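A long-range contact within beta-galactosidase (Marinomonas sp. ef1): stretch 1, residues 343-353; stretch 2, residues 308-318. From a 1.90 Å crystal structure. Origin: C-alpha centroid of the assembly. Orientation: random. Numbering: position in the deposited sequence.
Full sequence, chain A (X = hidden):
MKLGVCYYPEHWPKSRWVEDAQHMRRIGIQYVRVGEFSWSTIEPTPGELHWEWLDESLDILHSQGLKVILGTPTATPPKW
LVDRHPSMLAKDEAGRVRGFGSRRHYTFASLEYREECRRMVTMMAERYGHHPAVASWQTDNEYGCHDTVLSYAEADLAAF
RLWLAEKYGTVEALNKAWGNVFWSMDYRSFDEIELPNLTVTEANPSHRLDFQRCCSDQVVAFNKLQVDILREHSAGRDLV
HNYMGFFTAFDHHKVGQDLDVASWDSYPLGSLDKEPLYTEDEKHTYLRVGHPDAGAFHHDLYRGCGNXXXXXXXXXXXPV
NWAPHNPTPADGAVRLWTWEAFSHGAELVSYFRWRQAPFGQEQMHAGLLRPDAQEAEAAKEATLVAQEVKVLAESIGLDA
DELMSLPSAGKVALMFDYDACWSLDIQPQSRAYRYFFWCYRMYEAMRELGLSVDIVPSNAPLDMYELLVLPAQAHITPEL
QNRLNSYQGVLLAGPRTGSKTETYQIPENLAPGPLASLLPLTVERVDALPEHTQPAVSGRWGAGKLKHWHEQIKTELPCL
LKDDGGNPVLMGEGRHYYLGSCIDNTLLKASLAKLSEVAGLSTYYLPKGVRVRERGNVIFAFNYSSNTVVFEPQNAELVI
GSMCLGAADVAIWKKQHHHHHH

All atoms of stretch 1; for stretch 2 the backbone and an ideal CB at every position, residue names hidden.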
# COMPACT_ATOMS: atom_id res chain seq x y z
N SER A 343 -38.52 -3.43 -19.47
CA SER A 343 -38.19 -2.02 -19.77
C SER A 343 -37.51 -1.80 -21.13
O SER A 343 -37.63 -0.72 -21.71
CB SER A 343 -37.36 -1.38 -18.64
OG SER A 343 -35.98 -1.77 -18.70
N HIS A 344 -36.81 -2.83 -21.63
CA HIS A 344 -36.20 -2.81 -22.97
C HIS A 344 -37.13 -3.37 -24.07
O HIS A 344 -36.69 -3.57 -25.21
CB HIS A 344 -34.86 -3.57 -22.96
CG HIS A 344 -33.77 -2.89 -22.17
ND1 HIS A 344 -32.79 -2.14 -22.77
CD2 HIS A 344 -33.53 -2.85 -20.84
CE1 HIS A 344 -31.98 -1.65 -21.83
NE2 HIS A 344 -32.41 -2.07 -20.65
N GLY A 345 -38.41 -3.62 -23.74
CA GLY A 345 -39.40 -4.06 -24.73
C GLY A 345 -39.56 -5.56 -24.89
O GLY A 345 -40.21 -6.01 -25.83
N ALA A 346 -38.99 -6.35 -23.98
CA ALA A 346 -39.13 -7.80 -24.07
C ALA A 346 -40.61 -8.16 -23.98
O ALA A 346 -41.30 -7.71 -23.06
CB ALA A 346 -38.36 -8.49 -22.96
N GLU A 347 -41.09 -8.94 -24.95
CA GLU A 347 -42.47 -9.45 -24.95
C GLU A 347 -42.63 -10.53 -23.89
O GLU A 347 -43.68 -10.63 -23.25
CB GLU A 347 -42.83 -10.07 -26.30
CG GLU A 347 -42.75 -9.13 -27.50
CD GLU A 347 -43.15 -9.81 -28.81
OE1 GLU A 347 -43.33 -11.05 -28.85
OE2 GLU A 347 -43.27 -9.09 -29.83
N LEU A 348 -41.58 -11.33 -23.74
CA LEU A 348 -41.60 -12.54 -22.94
C LEU A 348 -40.28 -12.67 -22.18
O LEU A 348 -39.24 -12.45 -22.78
CB LEU A 348 -41.77 -13.74 -23.87
CG LEU A 348 -41.67 -15.14 -23.28
CD1 LEU A 348 -42.80 -15.35 -22.29
CD2 LEU A 348 -41.71 -16.16 -24.41
N VAL A 349 -40.34 -13.03 -20.90
CA VAL A 349 -39.17 -13.44 -20.13
C VAL A 349 -39.39 -14.87 -19.65
O VAL A 349 -40.30 -15.13 -18.85
CB VAL A 349 -38.92 -12.51 -18.93
CG1 VAL A 349 -37.85 -13.07 -17.99
CG2 VAL A 349 -38.52 -11.13 -19.43
N SER A 350 -38.56 -15.79 -20.14
CA SER A 350 -38.68 -17.21 -19.83
C SER A 350 -37.50 -17.66 -18.95
O SER A 350 -36.35 -17.40 -19.29
CB SER A 350 -38.78 -18.03 -21.14
OG SER A 350 -38.54 -19.40 -20.94
N TYR A 351 -37.80 -18.32 -17.84
CA TYR A 351 -36.77 -18.80 -16.93
C TYR A 351 -36.24 -20.17 -17.36
O TYR A 351 -36.79 -20.80 -18.27
CB TYR A 351 -37.31 -18.87 -15.50
CG TYR A 351 -37.92 -17.58 -15.01
CD1 TYR A 351 -37.13 -16.53 -14.57
CD2 TYR A 351 -39.30 -17.40 -14.99
CE1 TYR A 351 -37.68 -15.35 -14.13
CE2 TYR A 351 -39.87 -16.22 -14.55
CZ TYR A 351 -39.05 -15.20 -14.12
OH TYR A 351 -39.61 -14.02 -13.67
N PHE A 352 -35.18 -20.62 -16.70
CA PHE A 352 -34.58 -21.91 -17.01
C PHE A 352 -33.73 -22.41 -15.85
O PHE A 352 -32.77 -21.75 -15.44
CB PHE A 352 -33.73 -21.81 -18.28
CG PHE A 352 -32.82 -22.99 -18.50
CD1 PHE A 352 -31.69 -23.15 -17.71
CD2 PHE A 352 -33.10 -23.93 -19.48
CE1 PHE A 352 -30.85 -24.23 -17.91
CE2 PHE A 352 -32.26 -25.01 -19.67
CZ PHE A 352 -31.13 -25.16 -18.89
N ARG A 353 -34.08 -23.58 -15.33
CA ARG A 353 -35.21 -24.34 -15.84
C ARG A 353 -36.36 -24.36 -14.84
O ARG A 353 -36.30 -23.70 -13.80
CB ARG A 353 -34.79 -25.77 -16.19
CG ARG A 353 -33.61 -26.28 -15.38
CD ARG A 353 -33.05 -27.56 -15.97
NE ARG A 353 -34.00 -28.67 -15.88
CZ ARG A 353 -33.78 -29.88 -16.38
NH1 ARG A 353 -32.64 -30.15 -17.00
NH2 ARG A 353 -34.70 -30.82 -16.25
N UNK A 308 -37.30 -5.30 -33.78
CA UNK A 308 -38.28 -4.82 -32.79
C UNK A 308 -38.76 -5.85 -31.78
O UNK A 308 -39.17 -5.49 -30.68
CB UNK A 308 -39.50 -4.27 -33.53
N UNK A 309 -38.70 -7.14 -32.15
CA UNK A 309 -39.22 -8.22 -31.32
C UNK A 309 -38.13 -8.97 -30.51
O UNK A 309 -37.26 -9.64 -31.09
CB UNK A 309 -39.97 -9.21 -32.21
N UNK A 310 -38.21 -8.83 -29.19
CA UNK A 310 -37.23 -9.34 -28.24
C UNK A 310 -37.92 -10.23 -27.23
O UNK A 310 -38.93 -9.83 -26.67
CB UNK A 310 -36.50 -8.20 -27.54
N UNK A 311 -37.36 -11.43 -27.02
CA UNK A 311 -37.69 -12.28 -25.88
C UNK A 311 -36.41 -12.57 -25.09
O UNK A 311 -35.30 -12.45 -25.62
CB UNK A 311 -38.36 -13.58 -26.34
N UNK A 312 -36.56 -12.96 -23.83
CA UNK A 312 -35.50 -13.61 -23.08
C UNK A 312 -35.95 -15.06 -22.98
O UNK A 312 -36.90 -15.36 -22.27
CB UNK A 312 -35.26 -12.97 -21.71
N UNK A 313 -35.29 -15.95 -23.72
CA UNK A 313 -35.64 -17.38 -23.71
C UNK A 313 -35.18 -18.07 -22.44
O UNK A 313 -35.84 -19.01 -22.00
CB UNK A 313 -35.03 -18.09 -24.92
N UNK A 314 -34.05 -17.64 -21.87
CA UNK A 314 -33.50 -18.24 -20.66
C UNK A 314 -33.04 -17.15 -19.68
O UNK A 314 -32.10 -16.41 -19.97
CB UNK A 314 -32.34 -19.17 -21.01
N UNK A 315 -33.73 -17.04 -18.55
CA UNK A 315 -33.38 -16.08 -17.50
C UNK A 315 -32.88 -16.80 -16.26
O UNK A 315 -33.54 -17.73 -15.76
CB UNK A 315 -34.58 -15.20 -17.15
N UNK A 316 -31.72 -16.37 -15.75
CA UNK A 316 -31.16 -16.93 -14.52
C UNK A 316 -32.18 -16.83 -13.38
O UNK A 316 -32.69 -15.75 -13.15
CB UNK A 316 -29.86 -16.21 -14.14
N UNK A 317 -32.47 -17.95 -12.68
CA UNK A 317 -33.40 -17.97 -11.54
C UNK A 317 -32.75 -18.18 -10.17
O UNK A 317 -33.44 -18.13 -9.14
CB UNK A 317 -34.43 -19.08 -11.76
N UNK A 318 -31.44 -18.44 -10.17
CA UNK A 318 -30.73 -18.88 -8.98
C UNK A 318 -29.29 -19.16 -9.39
O UNK A 318 -28.89 -18.79 -10.50
CB UNK A 318 -31.39 -20.11 -8.35

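Position 308 has positive phi (101°), which by itself favours glycine, and an ideal CB there would meet nothing of stretch 1. It is Gly308; the O of one water lies 2.7 Å from both Gly308 O and Gly345 O and accepts from the N of position 310 at 3.0 Å.

At 309 CA-to-CB points sideways, yet the ideal CB lies 4.1 Å from Glu347 OE2. A carboxylate so near invites a basic or other donor side chain. Arg309 answers it with a salt bridge: NE donates to Glu347 OE2 at 2.9 Å and NH2 to Glu347 OE1 at 3.0 Å.

The CB of 310 also points sideways, 4.4 Å from Ala346 CA, where a methyl and backbone are on offer; a medium aliphatic residue would suit. Leu310 places CD2 4.1 Å from Ala346 CB, while its backbone O accepts from Glu347 N at 2.9 Å.

Position 311 shares a sheet face with Leu348, and Glu347 OE1 is still available as an acceptor. A long apolar side chain would suit the leucine; one that also carries a donor would serve both neighbours. Trp311 does so: NE1 donates to Glu347 OE1 at 2.8 Å from the ring edge, while Leu348 CD2 lies over the ring face.

At 312, parallel pairing with Val349 sends the CB to the valine's face, and a beta-branched or other aliphatic residue is expected. Ile312 reaches Ala346 CB with CD1 at 3.9 Å. Its N donates to Leu348 O (2.9 Å) and its O accepts from Ser350 N (2.7 Å), the two backbone bonds that flank Val349.

The chain turns a corner at 313, whose CB points away, so stretch 1 scarcely restricts the choice. Met313 contributes its backbone O, which accepts from Ser350 OG at 2.9 Å.

At 314 the CB points sideways, 4.0 Å from Phe352 CB, leaving room for many types. Glu314 lays OE1 over one face of the Phe352 ring; its carboxylate is hydrogen-bonded elsewhere in the structure.

Past a beta bulge, 315 pairs with Tyr351, its CB near Tyr351 CD1 and Val349 CG1; a side chain with an aliphatic stem fits. Gln315 sets CB 3.8 Å from Tyr351 CD1 and leads its amide away. Its N makes a weak bond to Ser350 O (2.7 Å).

Position 316 points away and is unconstrained by stretch 1; it is Gln316.

The CB of 317 points toward stretch 1, where a compact apolar residue would suit. Pro317 brings CD within 3.4 Å of Phe352 O.

Position 318, extended and out of contact, is Gly318.

Stretch 2 308-318: GRLWIMEQQPG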
# COMPACT_ATOMS: atom_id res chain seq x y z
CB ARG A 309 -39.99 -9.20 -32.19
CG ARG A 309 -41.19 -8.55 -32.89
CD ARG A 309 -42.14 -9.59 -33.44
NE ARG A 309 -42.73 -10.41 -32.39
CZ ARG A 309 -43.35 -11.58 -32.58
NH1 ARG A 309 -43.45 -12.11 -33.80
NH2 ARG A 309 -43.85 -12.24 -31.55
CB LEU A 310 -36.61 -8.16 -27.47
CG LEU A 310 -35.70 -8.47 -26.27
CD1 LEU A 310 -34.41 -9.13 -26.75
CD2 LEU A 310 -35.40 -7.21 -25.48
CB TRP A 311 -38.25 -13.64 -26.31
CG TRP A 311 -39.56 -13.66 -27.06
CD1 TRP A 311 -40.39 -12.62 -27.33
CD2 TRP A 311 -40.18 -14.83 -27.62
NE1 TRP A 311 -41.48 -13.05 -28.04
CE2 TRP A 311 -41.38 -14.41 -28.23
CE3 TRP A 311 -39.83 -16.18 -27.66
CZ2 TRP A 311 -42.25 -15.30 -28.89
CZ3 TRP A 311 -40.69 -17.07 -28.32
CH2 TRP A 311 -41.89 -16.62 -28.92
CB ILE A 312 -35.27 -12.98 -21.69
CG1 ILE A 312 -34.47 -11.67 -21.79
CG2 ILE A 312 -34.48 -13.93 -20.78
CD1 ILE A 312 -35.08 -10.58 -22.64
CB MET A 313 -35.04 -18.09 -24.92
CG MET A 313 -35.56 -19.50 -25.14
SD MET A 313 -37.32 -19.50 -25.58
CE MET A 313 -37.20 -19.04 -27.30
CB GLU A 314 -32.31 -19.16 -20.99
CG GLU A 314 -32.60 -20.30 -21.97
CD GLU A 314 -31.38 -21.15 -22.29
OE1 GLU A 314 -30.36 -21.01 -21.60
OE2 GLU A 314 -31.44 -21.97 -23.25
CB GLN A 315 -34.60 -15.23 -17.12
CG GLN A 315 -34.33 -14.13 -16.10
CD GLN A 315 -33.33 -13.10 -16.61
OE1 GLN A 315 -33.59 -12.42 -17.60
NE2 GLN A 315 -32.19 -12.99 -15.93
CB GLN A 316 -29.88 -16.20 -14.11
CG GLN A 316 -29.19 -16.81 -12.91
CD GLN A 316 -27.75 -16.35 -12.69
OE1 GLN A 316 -27.20 -15.54 -13.45
NE2 GLN A 316 -27.13 -16.87 -11.63
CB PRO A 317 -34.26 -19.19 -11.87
CG PRO A 317 -33.25 -20.16 -12.40
CD PRO A 317 -32.23 -19.33 -13.15
O HOH W 1 -40.15 -6.65 -28.46
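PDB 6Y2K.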